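Local coordinates for hypothetical protein PH0495 (Pyrococcus horikoshii, PDB 1X3L) that phosphorylates D-glycerate to 2-phosphoglycerate with ATP or other phosphate donors, using magnesium as its usual metal cofactor, at residues K180-I185 / E255-V260. Sequence-based numbering, arbitrary orientation.
Sequences KLAKMI and EDLPNV. With EDO (1,2-ethanediol), chain D.
V260 sets CG1 anti to its backbone N (chi1 179°) and CG2 beside that N, which turns the two methyls to different partners in 180-185: CG1 meets A182 CB at 3.9 Å, and CG2 lies 4.1 Å from I185 CD1. A chi1 of -64° puts L257 CG anti to the carbonyl carbon, and an extended chi2 carries CD1 on to A182 O, 3.5 Å away. The contact lies at the edge of the six-stranded parallel sheet of an alpha/beta domain, where a type I beta turn from L257 to V260 leads into the outermost strand 260-266 and packs on the short helix before its neighbour, strand 188-194. I185 also rests on L116 of helix 103-118 and I127 of strand 124-129. An alanine in place of V260 would remove both methyls and would probably leave a gap beside A182 and I185, with A182 CB keeping L257 CD1 but I185 CD1 losing its partner in 255-260. Next to this apolar contact, N259 ND2 has its main partner in G187 O; its bond to I185 O, 3.4 Å with an angle of 123° at the hydrogen, is weak. A water donates to A182 O and accepts from N259 ND2, linking 180-185 to the turn; it also sits doubtfully close to I185 O. A 1,2-ethanediol, probably from the crystallisation liquor, lies by L257 and V260; its O2 donates to D256 OD1, which also forms a salt bridge with K212. The diol's O1 accepts the backbone N-H of L257, 2.8 Å from N.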
ATOM      1  N   LYS A 180     -11.767 -16.630  -3.081  1.00 30.96           N
ATOM      2  CA  LYS A 180     -12.029 -17.956  -2.537  1.00 31.82           C
ATOM      3  C   LYS A 180     -11.937 -18.057  -1.022  1.00 33.47           C
ATOM      4  O   LYS A 180     -12.644 -18.860  -0.415  1.00 35.35           O
ATOM      5  CB  LYS A 180     -11.117 -18.982  -3.215  1.00 32.40           C
ATOM      6  CG  LYS A 180     -11.537 -19.269  -4.661  1.00 32.78           C
ATOM      7  CD  LYS A 180     -10.609 -20.258  -5.349  1.00 35.45           C
ATOM      8  CE  LYS A 180     -11.195 -20.730  -6.668  1.00 36.71           C
ATOM      9  NZ  LYS A 180     -12.485 -21.470  -6.459  1.00 40.45           N
ATOM     10  N   LEU A 181     -11.082 -17.249  -0.399  1.00 32.76           N
ATOM     11  CA  LEU A 181     -10.970 -17.285   1.053  1.00 32.79           C
ATOM     12  C   LEU A 181     -12.299 -16.799   1.638  1.00 32.34           C
ATOM     13  O   LEU A 181     -12.834 -17.395   2.572  1.00 32.78           O
ATOM     14  CB  LEU A 181      -9.822 -16.388   1.540  1.00 32.29           C
ATOM     15  CG  LEU A 181      -9.473 -16.472   3.031  1.00 32.47           C
ATOM     16  CD1 LEU A 181      -8.882 -17.847   3.346  1.00 31.45           C
ATOM     17  CD2 LEU A 181      -8.474 -15.374   3.395  1.00 32.43           C
ATOM     18  N   ALA A 182     -12.834 -15.721   1.077  1.00 31.40           N
ATOM     19  CA  ALA A 182     -14.102 -15.176   1.550  1.00 31.58           C
ATOM     20  C   ALA A 182     -15.242 -16.183   1.374  1.00 32.94           C
ATOM     21  O   ALA A 182     -16.175 -16.208   2.170  1.00 33.09           O
ATOM     22  CB  ALA A 182     -14.429 -13.887   0.808  1.00 32.60           C
ATOM     23  N   LYS A 183     -15.168 -17.011   0.335  1.00 33.39           N
ATOM     24  CA  LYS A 183     -16.214 -18.006   0.102  1.00 35.46           C
ATOM     25  C   LYS A 183     -16.225 -19.078   1.189  1.00 36.34           C
ATOM     26  O   LYS A 183     -17.215 -19.787   1.353  1.00 35.78           O
ATOM     27  CB  LYS A 183     -16.037 -18.674  -1.265  1.00 33.62           C
ATOM     28  CG  LYS A 183     -16.348 -17.776  -2.444  1.00 33.99           C
ATOM     29  CD  LYS A 183     -16.173 -18.504  -3.773  1.00 36.22           C
ATOM     30  CE  LYS A 183     -17.191 -19.629  -3.946  1.00 38.84           C
ATOM     31  NZ  LYS A 183     -17.053 -20.302  -5.273  1.00 39.54           N
ATOM     32  N   MET A 184     -15.128 -19.180   1.935  1.00 37.13           N
ATOM     33  CA  MET A 184     -15.009 -20.175   2.999  1.00 38.99           C
ATOM     34  C   MET A 184     -15.516 -19.691   4.355  1.00 39.15           C
ATOM     35  O   MET A 184     -15.578 -20.467   5.306  1.00 39.95           O
ATOM     36  CB  MET A 184     -13.549 -20.617   3.145  1.00 40.65           C
ATOM     37  CG  MET A 184     -12.957 -21.248   1.898  1.00 44.90           C
ATOM     38  SD  MET A 184     -11.190 -21.591   2.081  1.00 52.11           S
ATOM     39  CE  MET A 184     -11.249 -23.331   2.566  1.00 53.36           C
ATOM     40  N   ILE A 185     -15.872 -18.414   4.451  1.00 37.60           N
ATOM     41  CA  ILE A 185     -16.362 -17.860   5.713  1.00 37.74           C
ATOM     42  C   ILE A 185     -17.845 -18.181   5.910  1.00 39.71           C
ATOM     43  O   ILE A 185     -18.697 -17.715   5.152  1.00 40.76           O
ATOM     44  CB  ILE A 185     -16.165 -16.332   5.751  1.00 37.50           C
ATOM     45  CG1 ILE A 185     -14.672 -15.996   5.630  1.00 35.70           C
ATOM     46  CG2 ILE A 185     -16.736 -15.766   7.033  1.00 37.11           C
ATOM     47  CD1 ILE A 185     -14.387 -14.507   5.502  1.00 31.01           C
ATOM     48  N   GLU A 255     -19.792 -13.080  -7.430  1.00 41.64           N
ATOM     49  CA  GLU A 255     -20.807 -12.219  -6.837  1.00 44.42           C
ATOM     50  C   GLU A 255     -20.410 -11.692  -5.460  1.00 44.47           C
ATOM     51  O   GLU A 255     -19.477 -12.194  -4.833  1.00 44.57           O
ATOM     52  CB  GLU A 255     -22.120 -12.993  -6.705  1.00 47.81           C
ATOM     53  CG  GLU A 255     -22.629 -13.613  -7.998  1.00 53.77           C
ATOM     54  CD  GLU A 255     -23.267 -12.596  -8.921  1.00 56.61           C
ATOM     55  OE1 GLU A 255     -24.300 -12.010  -8.532  1.00 58.78           O
ATOM     56  OE2 GLU A 255     -22.739 -12.382 -10.034  1.00 59.47           O
ATOM     57  N   ASP A 256     -21.137 -10.681  -4.993  1.00 42.87           N
ATOM     58  CA  ASP A 256     -20.884 -10.100  -3.682  1.00 43.63           C
ATOM     59  C   ASP A 256     -21.465 -11.011  -2.609  1.00 41.99           C
ATOM     60  O   ASP A 256     -22.511 -11.625  -2.810  1.00 41.37           O
ATOM     61  CB  ASP A 256     -21.533  -8.714  -3.568  1.00 45.74           C
ATOM     62  CG  ASP A 256     -20.715  -7.621  -4.243  1.00 49.35           C
ATOM     63  OD1 ASP A 256     -19.564  -7.388  -3.813  1.00 48.68           O
ATOM     64  OD2 ASP A 256     -21.226  -6.993  -5.200  1.00 50.57           O
ATOM     65  N   LEU A 257     -20.775 -11.102  -1.477  1.00 39.95           N
ATOM     66  CA  LEU A 257     -21.227 -11.913  -0.354  1.00 38.34           C
ATOM     67  C   LEU A 257     -21.727 -10.954   0.726  1.00 38.86           C
ATOM     68  O   LEU A 257     -20.941 -10.236   1.348  1.00 38.60           O
ATOM     69  CB  LEU A 257     -20.078 -12.760   0.197  1.00 36.61           C
ATOM     70  CG  LEU A 257     -19.479 -13.815  -0.735  1.00 37.61           C
ATOM     71  CD1 LEU A 257     -18.254 -14.445  -0.093  1.00 33.95           C
ATOM     72  CD2 LEU A 257     -20.532 -14.872  -1.038  1.00 36.62           C
ATOM     73  N   PRO A 258     -23.045 -10.930   0.964  1.00 38.84           N
ATOM     74  CA  PRO A 258     -23.635 -10.045   1.974  1.00 39.15           C
ATOM     75  C   PRO A 258     -23.009 -10.190   3.358  1.00 38.07           C
ATOM     76  O   PRO A 258     -23.074  -9.269   4.171  1.00 39.87           O
ATOM     77  CB  PRO A 258     -25.110 -10.447   1.967  1.00 40.02           C
ATOM     78  CG  PRO A 258     -25.328 -10.892   0.543  1.00 41.43           C
ATOM     79  CD  PRO A 258     -24.088 -11.717   0.280  1.00 40.40           C
ATOM     80  N   ASN A 259     -22.400 -11.341   3.617  1.00 35.75           N
ATOM     81  CA  ASN A 259     -21.788 -11.607   4.914  1.00 34.78           C
ATOM     82  C   ASN A 259     -20.291 -11.276   5.019  1.00 33.95           C
ATOM     83  O   ASN A 259     -19.715 -11.370   6.099  1.00 33.46           O
ATOM     84  CB  ASN A 259     -22.014 -13.072   5.293  1.00 32.71           C
ATOM     85  CG  ASN A 259     -21.369 -14.032   4.314  1.00 35.12           C
ATOM     86  OD1 ASN A 259     -21.629 -13.976   3.109  1.00 34.46           O
ATOM     87  ND2 ASN A 259     -20.527 -14.923   4.826  1.00 34.34           N
ATOM     88  N   VAL A 260     -19.660 -10.904   3.907  1.00 33.75           N
ATOM     89  CA  VAL A 260     -18.237 -10.559   3.922  1.00 32.63           C
ATOM     90  C   VAL A 260     -18.082  -9.103   3.493  1.00 33.44           C
ATOM     91  O   VAL A 260     -18.446  -8.729   2.379  1.00 33.08           O
ATOM     92  CB  VAL A 260     -17.416 -11.468   2.971  1.00 33.02           C
ATOM     93  CG1 VAL A 260     -15.941 -11.065   3.005  1.00 32.48           C
ATOM     94  CG2 VAL A 260     -17.567 -12.923   3.387  1.00 28.56           C
TER
HETATM   95  C1  EDO D 502     -17.283  -9.970  -0.692  1.00 44.53           C
HETATM   96  O1  EDO D 502     -18.634  -9.623  -0.338  1.00 43.78           O
HETATM   97  C2  EDO D 502     -16.927  -9.399  -2.068  1.00 43.97           C
HETATM   98  O2  EDO D 502     -17.046  -7.972  -2.055  1.00 45.27           O
HETATM   99  O   HOH W   1     -18.981 -16.595   2.880  1.00 35.01           O